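Side-chain contacts in putative glycosyltransferase (GalT1) (Streptococcus parasanguinis, PDB 4PHR), which probably acts as a glycosyltransferase, of which this chain is the GT-D-fold domain that binds UDP together with manganese: residues D36-L41 against K58-I63; P77-N82 against R96-Y101; P131-F136 against E234-G239. All coordinates share one frame; numbering follows the deposited sequence.

Contact 1 of 3, residues D36-L41 against K58-I63; sequences DGEIDL and KRLQQI
Glu38 and Leu60 bring two short helical segments together, with their CA atoms 7.4 Å apart, the nearest such pair between the segments. No hydrogen bond crosses between them. The contact rests on Leu60, whose side chain points from helix 54-64 at the neighbouring helix. Its CD1 methyl touches two residues one helical turn apart. Leu60 CD1 is 4.3 Å from Glu38 CG, so it meets the aliphatic part of the glutamate, and the same methyl is 4.3 Å from Leu41 CB. The backbone of helix 36-42 is approached as well, since Leu60 CD1 comes within 4.2 Å of Glu38 O. All three residues are buried, but the spacings are loose.

The glutamate chain is folded, not extended. Its chi2 of 63° turns the carboxylate away from the leucine, and Glu38 OE1 is hydrogen-bonded to Gly35 N, just before the helix. Methylenes thus face Leu60 while the acid end faces the nucleotide pocket of the GT-D fold. The side chain of Glu38 lies about 3 Å from that of Lys210, a UDP-binding residue, and about 5 Å from the bound UDP. Helix 206-218 lies against both Glu38 and Leu41 through Pro207.

Within helix 54-64, Arg59 NH1 donates to Gln62 OE1 over 2.8 Å. This bond is bent, with an N-H...O angle of 147°, and the donor is tilted from the carbonyl plane. Ile63 CD1 sits over one face of the Arg59 guanidinium, toward its rim. Arg59 NH2 also forms a salt bridge with Asp215 of helix 206-218, and Ile63 touches Ala214 of that helix.

Contact 2 of 3, residues P77-N82 against R96-Y101; sequences PDVFSN and RHFLKY
Phe98 reaches Val79 and Phe80 through a rotamer that is rare within a helix. Its CG stands between the backbone N and the carbonyl carbon, with chi1 at 64°. This carries the ring out to the loop that follows strand 72-76.

Two neighbouring ring carbons, CD1 and CE1, make most of the contacts. Phe98 CD1 is 3.7 Å from Val79 CG2 and is also 3.8 Å from Phe80 CE1. The next ring carbon, Phe98 CE1, approaches the backbone at Val79 O to 3.5 Å. The two phenylalanine side chains run past each other in opposite directions. Their rings are oblique, with planes at 34° and centroids 5.4 Å apart. Val79 CG2 touches both rings: it lies 4.0 Å above the plane of the Phe80 ring, over its centre, and also meets Phe98. The three buried side chains form one apolar cluster, with no hydrogen bond between the segments.

The loop itself bends just before this cluster. Asp78 is the centre of an inverse gamma turn, closed by a weak bond from Val79 N to Pro77 O. The Asp78 carboxylate forms a salt bridge with Arg85. Leu9 of helix 2-9 touches both phenylalanines, and Tyr105 of helix 102-108 packs edge-to-face with Phe80. The contact therefore joins the loop after strand 72-76 to the end of helix 88-100, with helices 2-9 and 102-108 alongside.

Contact 3 of 3, residues P131-F136 against E234-G239; sequences PSEAYF and EWYEMG
Phe136 and Tyr236 lean together with their ring planes at 36° and their centroids 4.8 Å apart. The pair is oblique, neither a parallel stack nor a T-shape. Phe136 CD2 lies 3.7 Å above the plane of the Tyr236 ring, offset toward the rim. The closest approach of the pair is farther back, where Phe136 CE2 is 3.5 Å from Tyr236 CB. The two side chains thus overlap along their lengths while running in opposite directions.

Tyr236 extends across to helix 132-140 because its CG is roughly anti to the backbone N (chi1 160°). The ring lies alongside the first turn of that helix. Ser132 CB is 4.1 Å from Tyr236 CD2, and Glu133 meets the phenol end. There Glu133 CB is 3.3 Å from Tyr236 OH, with CG of the same glutamate almost as near. This is the aliphatic part of the chain: the extended glutamate takes its carboxylate onward, and no hydrogen bond joins it to the phenol. Ser132 turns its hydroxyl elsewhere, to the backbone O of Pro122.

Phe136 has a second aromatic partner in Tyr233, one turn before Tyr236, with the rings edge-to-face. Helix 229-238 ends in a Schellman motif in which Gly239 takes a positive phi.

The axes of the short helical segments 132-136 and 234-238 approach to 11.4 Å, with their N-to-C directions at 135°. This is packing between two helices of an alpha/beta domain: helix 132-140 comes before strand 147-153, and helix 229-238 comes after strand 223-225, both strands of the five-stranded parallel sheet of this GT-D-fold domain.

Contacts 1 and 2 are neighbours, with centres about 16 Å apart. They touch where Asp40 OD2 lies 2.6 Å from Tyr101 OH, probably in a hydrogen bond, and where Ile39 and Asp36 pack on Tyr101 and His97. Contact 3 stands apart from both. Its centre is about 29 Å from that of contact 1, on the opposite side of the chain's centre, and about 24 Å from that of contact 2. Contact 1 is nearest the ligand, with the side chain of Glu38 about 6 Å from the manganese ion. Val79 of contact 2 and Phe136 of contact 3 lie about 12 Å and 11 Å from UDP, measured from their side chains.

Contact 1 of 3, residues D36-L41 against K58-I63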
loop_
_atom_site.group_PDB
_atom_site.type_symbol
_atom_site.label_atom_id
_atom_site.label_comp_id
_atom_site.label_asym_id
_atom_site.label_seq_id
_atom_site.Cartn_x
_atom_site.Cartn_y
_atom_site.Cartn_z
ATOM N N ASP A 36 -7.534 -2.018 -6.073
ATOM C CA ASP A 36 -8.371 -1.900 -7.260
ATOM C C ASP A 36 -7.597 -1.380 -8.470
ATOM O O ASP A 36 -7.800 -1.848 -9.583
ATOM C CB ASP A 36 -9.599 -1.031 -6.977
ATOM C CG ASP A 36 -9.235 0.370 -6.574
ATOM O OD1 ASP A 36 -9.619 1.321 -7.296
ATOM O OD2 ASP A 36 -8.549 0.505 -5.541
ATOM N N GLY A 37 -6.702 -0.424 -8.246
ATOM C CA GLY A 37 -5.906 0.147 -9.319
ATOM C C GLY A 37 -4.985 -0.862 -9.985
ATOM O O GLY A 37 -4.774 -0.817 -11.196
ATOM N N GLU A 38 -4.425 -1.782 -9.208
ATOM C CA GLU A 38 -3.570 -2.802 -9.796
ATOM C C GLU A 38 -4.350 -3.721 -10.727
ATOM O O GLU A 38 -3.843 -4.111 -11.786
ATOM C CB GLU A 38 -2.861 -3.622 -8.720
ATOM C CG GLU A 38 -1.700 -2.869 -8.088
ATOM C CD GLU A 38 -2.154 -1.611 -7.367
ATOM O OE1 GLU A 38 -3.080 -1.708 -6.521
ATOM O OE2 GLU A 38 -1.602 -0.520 -7.655
ATOM N N ILE A 39 -5.575 -4.072 -10.338
ATOM C CA ILE A 39 -6.403 -4.920 -11.192
ATOM C C ILE A 39 -6.792 -4.162 -12.463
ATOM O O ILE A 39 -6.755 -4.724 -13.569
ATOM C CB ILE A 39 -7.669 -5.420 -10.474
ATOM C CG1 ILE A 39 -7.348 -5.920 -9.066
ATOM C CG2 ILE A 39 -8.374 -6.466 -11.312
ATOM C CD1 ILE A 39 -6.270 -6.943 -9.008
ATOM N N ASP A 40 -7.150 -2.887 -12.311
ATOM C CA ASP A 40 -7.451 -2.043 -13.466
ATOM C C ASP A 40 -6.266 -2.038 -14.434
ATOM O O ASP A 40 -6.433 -2.228 -15.641
ATOM C CB ASP A 40 -7.743 -0.602 -13.035
ATOM C CG ASP A 40 -9.082 -0.445 -12.315
ATOM O OD1 ASP A 40 -9.223 0.520 -11.538
ATOM O OD2 ASP A 40 -10.004 -1.262 -12.529
ATOM N N LEU A 41 -5.063 -1.813 -13.905
ATOM C CA LEU A 41 -3.862 -1.782 -14.739
ATOM C C LEU A 41 -3.590 -3.118 -15.421
ATOM O O LEU A 41 -3.294 -3.164 -16.626
ATOM C CB LEU A 41 -2.638 -1.401 -13.902
ATOM C CG LEU A 41 -2.354 0.070 -13.663
ATOM C CD1 LEU A 41 -1.384 0.206 -12.511
ATOM C CD2 LEU A 41 -1.769 0.679 -14.918
ATOM N N LYS A 58 2.367 -6.762 -16.975
ATOM C CA LYS A 58 2.911 -8.109 -16.962
ATOM C C LYS A 58 3.614 -8.461 -15.645
ATOM O O LYS A 58 3.413 -9.552 -15.098
ATOM C CB LYS A 58 3.850 -8.308 -18.155
ATOM C CG LYS A 58 4.493 -9.674 -18.211
ATOM C CD LYS A 58 5.344 -9.820 -19.469
ATOM C CE LYS A 58 6.091 -11.145 -19.486
ATOM N NZ LYS A 58 5.173 -12.307 -19.637
ATOM N N ARG A 59 4.429 -7.542 -15.124
ATOM C CA ARG A 59 5.096 -7.772 -13.840
ATOM C C ARG A 59 4.067 -7.981 -12.730
ATOM O O ARG A 59 4.211 -8.887 -11.905
ATOM C CB ARG A 59 6.025 -6.609 -13.474
ATOM C CG ARG A 59 7.339 -6.601 -14.246
ATOM C CD ARG A 59 8.181 -7.860 -13.983
ATOM N NE ARG A 59 8.772 -7.895 -12.645
ATOM C CZ ARG A 59 8.541 -8.844 -11.739
ATOM N NH1 ARG A 59 7.730 -9.857 -12.012
ATOM N NH2 ARG A 59 9.123 -8.785 -10.552
ATOM N N LEU A 60 3.037 -7.139 -12.701
ATOM C CA LEU A 60 1.995 -7.255 -11.682
ATOM C C LEU A 60 1.337 -8.635 -11.738
ATOM O O LEU A 60 1.108 -9.268 -10.701
ATOM C CB LEU A 60 0.952 -6.149 -11.840
ATOM C CG LEU A 60 1.420 -4.740 -11.449
ATOM C CD1 LEU A 60 0.341 -3.715 -11.773
ATOM C CD2 LEU A 60 1.807 -4.671 -9.978
ATOM N N GLN A 61 1.039 -9.109 -12.945
ATOM C CA GLN A 61 0.435 -10.434 -13.101
ATOM C C GLN A 61 1.365 -11.532 -12.581
ATOM O O GLN A 61 0.927 -12.477 -11.921
ATOM C CB GLN A 61 0.073 -10.687 -14.568
ATOM C CG GLN A 61 -1.097 -9.851 -15.054
ATOM C CD GLN A 61 -1.203 -9.794 -16.570
ATOM O OE1 GLN A 61 -0.280 -10.181 -17.286
ATOM N NE2 GLN A 61 -2.330 -9.302 -17.064
ATOM N N GLN A 62 2.653 -11.406 -12.876
ATOM C CA GLN A 62 3.632 -12.372 -12.390
ATOM C C GLN A 62 3.712 -12.371 -10.865
ATOM O O GLN A 62 3.753 -13.418 -10.225
ATOM C CB GLN A 62 5.008 -12.063 -12.978
ATOM C CG GLN A 62 5.104 -12.278 -14.472
ATOM C CD GLN A 62 6.411 -11.786 -15.034
ATOM O OE1 GLN A 62 7.051 -10.884 -14.478
ATOM N NE2 GLN A 62 6.827 -12.378 -16.142
ATOM N N ILE A 63 3.734 -11.181 -10.278
ATOM C CA ILE A 63 3.858 -11.066 -8.834
ATOM C C ILE A 63 2.642 -11.675 -8.130
ATOM O O ILE A 63 2.779 -12.370 -7.121
ATOM C CB ILE A 63 4.090 -9.598 -8.409
ATOM C CG1 ILE A 63 5.422 -9.097 -8.987
ATOM C CG2 ILE A 63 4.068 -9.469 -6.893
ATOM C CD1 ILE A 63 5.514 -7.595 -9.096
#

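Contact 2 of 3, residues P77-N82 against R96-Y101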
loop_
_atom_site.group_PDB
_atom_site.type_symbol
_atom_site.label_atom_id
_atom_site.label_comp_id
_atom_site.label_asym_id
_atom_site.label_seq_id
_atom_site.Cartn_x
_atom_site.Cartn_y
_atom_site.Cartn_z
ATOM N N PRO A 77 -7.641 -7.064 -1.428
ATOM C CA PRO A 77 -8.625 -6.325 -0.635
ATOM C C PRO A 77 -9.427 -7.271 0.263
ATOM O O PRO A 77 -9.851 -8.341 -0.172
ATOM C CB PRO A 77 -9.517 -5.676 -1.707
ATOM C CG PRO A 77 -8.639 -5.607 -2.954
ATOM C CD PRO A 77 -7.843 -6.884 -2.877
ATOM N N ASP A 78 -9.646 -6.873 1.509
ATOM C CA ASP A 78 -10.291 -7.757 2.474
ATOM C C ASP A 78 -11.795 -7.523 2.408
ATOM O O ASP A 78 -12.382 -6.905 3.292
ATOM C CB ASP A 78 -9.724 -7.496 3.878
ATOM C CG ASP A 78 -10.269 -8.444 4.921
ATOM O OD1 ASP A 78 -11.024 -9.373 4.568
ATOM O OD2 ASP A 78 -9.926 -8.258 6.109
ATOM N N VAL A 79 -12.411 -8.013 1.336
ATOM C CA VAL A 79 -13.789 -7.656 1.010
ATOM C C VAL A 79 -14.631 -8.861 0.616
ATOM O O VAL A 79 -15.796 -8.720 0.234
ATOM C CB VAL A 79 -13.841 -6.629 -0.144
ATOM C CG1 VAL A 79 -13.127 -5.345 0.244
ATOM C CG2 VAL A 79 -13.248 -7.212 -1.414
ATOM N N PHE A 80 -14.039 -10.045 0.712
ATOM C CA PHE A 80 -14.697 -11.257 0.237
ATOM C C PHE A 80 -15.537 -11.932 1.310
ATOM O O PHE A 80 -16.447 -12.701 1.003
ATOM C CB PHE A 80 -13.658 -12.194 -0.379
ATOM C CG PHE A 80 -12.930 -11.563 -1.526
ATOM C CD1 PHE A 80 -13.574 -11.366 -2.738
ATOM C CD2 PHE A 80 -11.628 -11.130 -1.381
ATOM C CE1 PHE A 80 -12.923 -10.765 -3.787
ATOM C CE2 PHE A 80 -10.972 -10.519 -2.432
ATOM C CZ PHE A 80 -11.619 -10.340 -3.634
ATOM N N SER A 81 -15.243 -11.619 2.564
ATOM C CA SER A 81 -16.087 -12.020 3.683
ATOM C C SER A 81 -16.202 -10.851 4.654
ATOM O O SER A 81 -15.336 -9.973 4.695
ATOM C CB SER A 81 -15.503 -13.241 4.393
ATOM O OG SER A 81 -15.632 -14.407 3.591
ATOM N N ASN A 82 -17.285 -10.833 5.416
ATOM C CA ASN A 82 -17.499 -9.810 6.431
ATOM C C ASN A 82 -17.393 -8.403 5.849
ATOM O O ASN A 82 -16.725 -7.524 6.395
ATOM C CB ASN A 82 -16.540 -10.011 7.612
ATOM C CG ASN A 82 -17.025 -9.325 8.873
ATOM O OD1 ASN A 82 -18.169 -8.869 8.940
ATOM N ND2 ASN A 82 -16.167 -9.262 9.888
ATOM N N ARG A 96 -19.007 -3.867 -6.584
ATOM C CA ARG A 96 -18.971 -3.547 -8.015
ATOM C C ARG A 96 -17.636 -3.964 -8.617
ATOM O O ARG A 96 -17.577 -4.498 -9.729
ATOM C CB ARG A 96 -19.189 -2.057 -8.279
ATOM C CG ARG A 96 -20.589 -1.550 -7.985
ATOM C CD ARG A 96 -21.548 -1.973 -9.068
ATOM N NE ARG A 96 -22.127 -3.277 -8.794
ATOM C CZ ARG A 96 -22.840 -3.968 -9.676
ATOM N NH1 ARG A 96 -23.047 -3.488 -10.895
ATOM N NH2 ARG A 96 -23.344 -5.136 -9.340
ATOM N N HIS A 97 -16.569 -3.722 -7.866
ATOM C CA HIS A 97 -15.227 -4.024 -8.322
ATOM C C HIS A 97 -15.026 -5.509 -8.546
ATOM O O HIS A 97 -14.599 -5.927 -9.628
ATOM C CB HIS A 97 -14.192 -3.511 -7.318
ATOM C CG HIS A 97 -12.797 -3.980 -7.606
ATOM N ND1 HIS A 97 -11.993 -3.382 -8.553
ATOM C CD2 HIS A 97 -12.075 -5.003 -7.091
ATOM C CE1 HIS A 97 -10.830 -4.009 -8.599
ATOM N NE2 HIS A 97 -10.855 -5.001 -7.727
ATOM N N PHE A 98 -15.310 -6.326 -7.535
ATOM C CA PHE A 98 -15.008 -7.732 -7.717
ATOM C C PHE A 98 -16.002 -8.454 -8.622
ATOM O O PHE A 98 -15.681 -9.497 -9.178
ATOM C CB PHE A 98 -14.682 -8.475 -6.407
ATOM C CG PHE A 98 -15.806 -8.550 -5.412
ATOM C CD1 PHE A 98 -15.610 -8.110 -4.113
ATOM C CD2 PHE A 98 -17.018 -9.128 -5.743
ATOM C CE1 PHE A 98 -16.622 -8.207 -3.167
ATOM C CE2 PHE A 98 -18.032 -9.232 -4.803
ATOM C CZ PHE A 98 -17.830 -8.774 -3.511
ATOM N N LEU A 99 -17.183 -7.873 -8.809
ATOM C CA LEU A 99 -18.112 -8.400 -9.802
ATOM C C LEU A 99 -17.608 -8.109 -11.224
ATOM O O LEU A 99 -17.628 -8.984 -12.098
ATOM C CB LEU A 99 -19.534 -7.865 -9.572
ATOM C CG LEU A 99 -20.263 -8.468 -8.366
ATOM C CD1 LEU A 99 -21.616 -7.788 -8.142
ATOM C CD2 LEU A 99 -20.433 -9.975 -8.534
ATOM N N LYS A 100 -17.132 -6.888 -11.450
ATOM C CA LYS A 100 -16.531 -6.536 -12.735
ATOM C C LYS A 100 -15.372 -7.483 -13.060
ATOM O O LYS A 100 -15.207 -7.935 -14.193
ATOM C CB LYS A 100 -16.053 -5.091 -12.710
ATOM C CG LYS A 100 -15.301 -4.666 -13.953
ATOM C CD LYS A 100 -14.894 -3.200 -13.861
ATOM C CE LYS A 100 -14.104 -2.756 -15.093
ATOM N NZ LYS A 100 -13.760 -1.303 -15.028
ATOM N N TYR A 101 -14.605 -7.831 -12.035
ATOM C CA TYR A 101 -13.424 -8.656 -12.227
ATOM C C TYR A 101 -13.594 -10.069 -11.670
ATOM O O TYR A 101 -12.629 -10.689 -11.227
ATOM C CB TYR A 101 -12.238 -7.972 -11.564
ATOM C CG TYR A 101 -11.846 -6.692 -12.251
ATOM C CD1 TYR A 101 -11.396 -6.703 -13.566
ATOM C CD2 TYR A 101 -11.924 -5.469 -11.592
ATOM C CE1 TYR A 101 -11.023 -5.534 -14.209
ATOM C CE2 TYR A 101 -11.552 -4.289 -12.225
ATOM C CZ TYR A 101 -11.101 -4.331 -13.533
ATOM O OH TYR A 101 -10.726 -3.163 -14.166
#

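Contact 3 of 3, residues P131-F136 against E234-G239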
loop_
_atom_site.group_PDB
_atom_site.type_symbol
_atom_site.label_atom_id
_atom_site.label_comp_id
_atom_site.label_asym_id
_atom_site.label_seq_id
_atom_site.Cartn_x
_atom_site.Cartn_y
_atom_site.Cartn_z
ATOM N N PRO A 131 -11.235 -0.376 16.764
ATOM C CA PRO A 131 -9.978 -1.136 16.684
ATOM C C PRO A 131 -8.819 -0.387 16.023
ATOM O O PRO A 131 -7.705 -0.905 16.020
ATOM C CB PRO A 131 -10.357 -2.346 15.821
ATOM C CG PRO A 131 -11.484 -1.863 14.984
ATOM C CD PRO A 131 -12.265 -0.928 15.866
ATOM N N SER A 132 -9.068 0.799 15.476
ATOM C CA SER A 132 -8.045 1.489 14.694
ATOM C C SER A 132 -6.803 1.828 15.509
ATOM O O SER A 132 -5.685 1.741 15.009
ATOM C CB SER A 132 -8.612 2.744 14.027
ATOM O OG SER A 132 -9.574 2.393 13.049
ATOM N N GLU A 133 -6.992 2.204 16.770
ATOM C CA GLU A 133 -5.842 2.521 17.607
ATOM C C GLU A 133 -4.923 1.309 17.715
ATOM O O GLU A 133 -3.711 1.429 17.561
ATOM C CB GLU A 133 -6.280 2.999 18.990
ATOM C CG GLU A 133 -5.115 3.295 19.922
ATOM C CD GLU A 133 -5.544 3.980 21.205
ATOM O OE1 GLU A 133 -6.758 4.011 21.494
ATOM O OE2 GLU A 133 -4.663 4.491 21.926
ATOM N N ALA A 134 -5.504 0.142 17.975
ATOM C CA ALA A 134 -4.732 -1.099 18.012
ATOM C C ALA A 134 -4.050 -1.420 16.676
ATOM O O ALA A 134 -2.920 -1.910 16.654
ATOM C CB ALA A 134 -5.605 -2.260 18.454
ATOM N N TYR A 135 -4.738 -1.157 15.568
ATOM C CA TYR A 135 -4.149 -1.402 14.253
ATOM C C TYR A 135 -2.894 -0.544 14.064
ATOM O O TYR A 135 -1.854 -1.040 13.631
ATOM C CB TYR A 135 -5.146 -1.113 13.122
ATOM C CG TYR A 135 -6.362 -2.016 13.078
ATOM C CD1 TYR A 135 -6.357 -3.267 13.694
ATOM C CD2 TYR A 135 -7.519 -1.619 12.419
ATOM C CE1 TYR A 135 -7.482 -4.096 13.654
ATOM C CE2 TYR A 135 -8.642 -2.439 12.369
ATOM C CZ TYR A 135 -8.616 -3.677 12.989
ATOM O OH TYR A 135 -9.730 -4.490 12.947
ATOM N N PHE A 136 -2.988 0.744 14.388
ATOM C CA PHE A 136 -1.850 1.646 14.186
ATOM C C PHE A 136 -0.705 1.333 15.135
ATOM O O PHE A 136 0.458 1.445 14.763
ATOM C CB PHE A 136 -2.264 3.117 14.286
ATOM C CG PHE A 136 -2.945 3.635 13.050
ATOM C CD1 PHE A 136 -2.243 3.750 11.858
ATOM C CD2 PHE A 136 -4.282 3.997 13.072
ATOM C CE1 PHE A 136 -2.857 4.222 10.710
ATOM C CE2 PHE A 136 -4.905 4.477 11.933
ATOM C CZ PHE A 136 -4.194 4.587 10.748
ATOM N N GLU A 234 -3.418 10.371 9.366
ATOM C CA GLU A 234 -3.837 11.758 9.580
ATOM C C GLU A 234 -5.335 11.834 9.874
ATOM O O GLU A 234 -5.770 12.548 10.776
ATOM C CB GLU A 234 -3.506 12.622 8.358
ATOM C CG GLU A 234 -2.020 12.843 8.122
ATOM C CD GLU A 234 -1.494 14.091 8.780
ATOM O OE1 GLU A 234 -2.295 14.829 9.387
ATOM O OE2 GLU A 234 -0.275 14.330 8.683
ATOM N N TRP A 235 -6.133 11.084 9.116
ATOM C CA TRP A 235 -7.576 11.066 9.355
ATOM C C TRP A 235 -7.888 10.520 10.755
ATOM O O TRP A 235 -8.733 11.057 11.474
ATOM C CB TRP A 235 -8.277 10.228 8.286
ATOM C CG TRP A 235 -8.334 10.877 6.945
ATOM C CD1 TRP A 235 -8.409 12.217 6.682
ATOM C CD2 TRP A 235 -8.338 10.219 5.670
ATOM N NE1 TRP A 235 -8.467 12.430 5.329
ATOM C CE2 TRP A 235 -8.418 11.221 4.683
ATOM C CE3 TRP A 235 -8.272 8.879 5.266
ATOM C CZ2 TRP A 235 -8.435 10.930 3.323
ATOM C CZ3 TRP A 235 -8.293 8.590 3.909
ATOM C CH2 TRP A 235 -8.376 9.614 2.954
ATOM N N TYR A 236 -7.193 9.451 11.131
ATOM C CA TYR A 236 -7.344 8.853 12.451
ATOM C C TYR A 236 -6.998 9.848 13.575
ATOM O O TYR A 236 -7.733 9.969 14.562
ATOM C CB TYR A 236 -6.491 7.582 12.549
ATOM C CG TYR A 236 -6.166 7.138 13.951
ATOM C CD1 TYR A 236 -4.924 7.408 14.515
ATOM C CD2 TYR A 236 -7.099 6.446 14.716
ATOM C CE1 TYR A 236 -4.623 7.006 15.803
ATOM C CE2 TYR A 236 -6.806 6.041 16.006
ATOM C CZ TYR A 236 -5.565 6.323 16.542
ATOM O OH TYR A 236 -5.264 5.918 17.823
ATOM N N GLU A 237 -5.901 10.584 13.419
ATOM C CA GLU A 237 -5.443 11.492 14.471
ATOM C C GLU A 237 -6.398 12.664 14.655
ATOM O O GLU A 237 -6.484 13.240 15.746
ATOM C CB GLU A 237 -4.034 12.014 14.173
ATOM C CG GLU A 237 -2.936 10.975 14.274
ATOM C CD GLU A 237 -2.506 10.708 15.699
ATOM O OE1 GLU A 237 -1.490 11.290 16.136
ATOM O OE2 GLU A 237 -3.181 9.917 16.385
ATOM N N MET A 238 -7.099 13.039 13.589
ATOM C CA MET A 238 -8.047 14.148 13.690
ATOM C C MET A 238 -9.476 13.678 13.963
ATOM O O MET A 238 -10.391 14.495 14.087
ATOM C CB MET A 238 -7.980 15.048 12.447
ATOM C CG MET A 238 -8.562 14.435 11.183
ATOM S SD MET A 238 -8.186 15.396 9.698
ATOM C CE MET A 238 -8.324 17.056 10.334
ATOM N N GLY A 239 -9.663 12.363 14.072
ATOM C CA GLY A 239 -10.980 11.799 14.315
ATOM C C GLY A 239 -11.940 12.041 13.167
ATOM O O GLY A 239 -13.153 12.165 13.370
#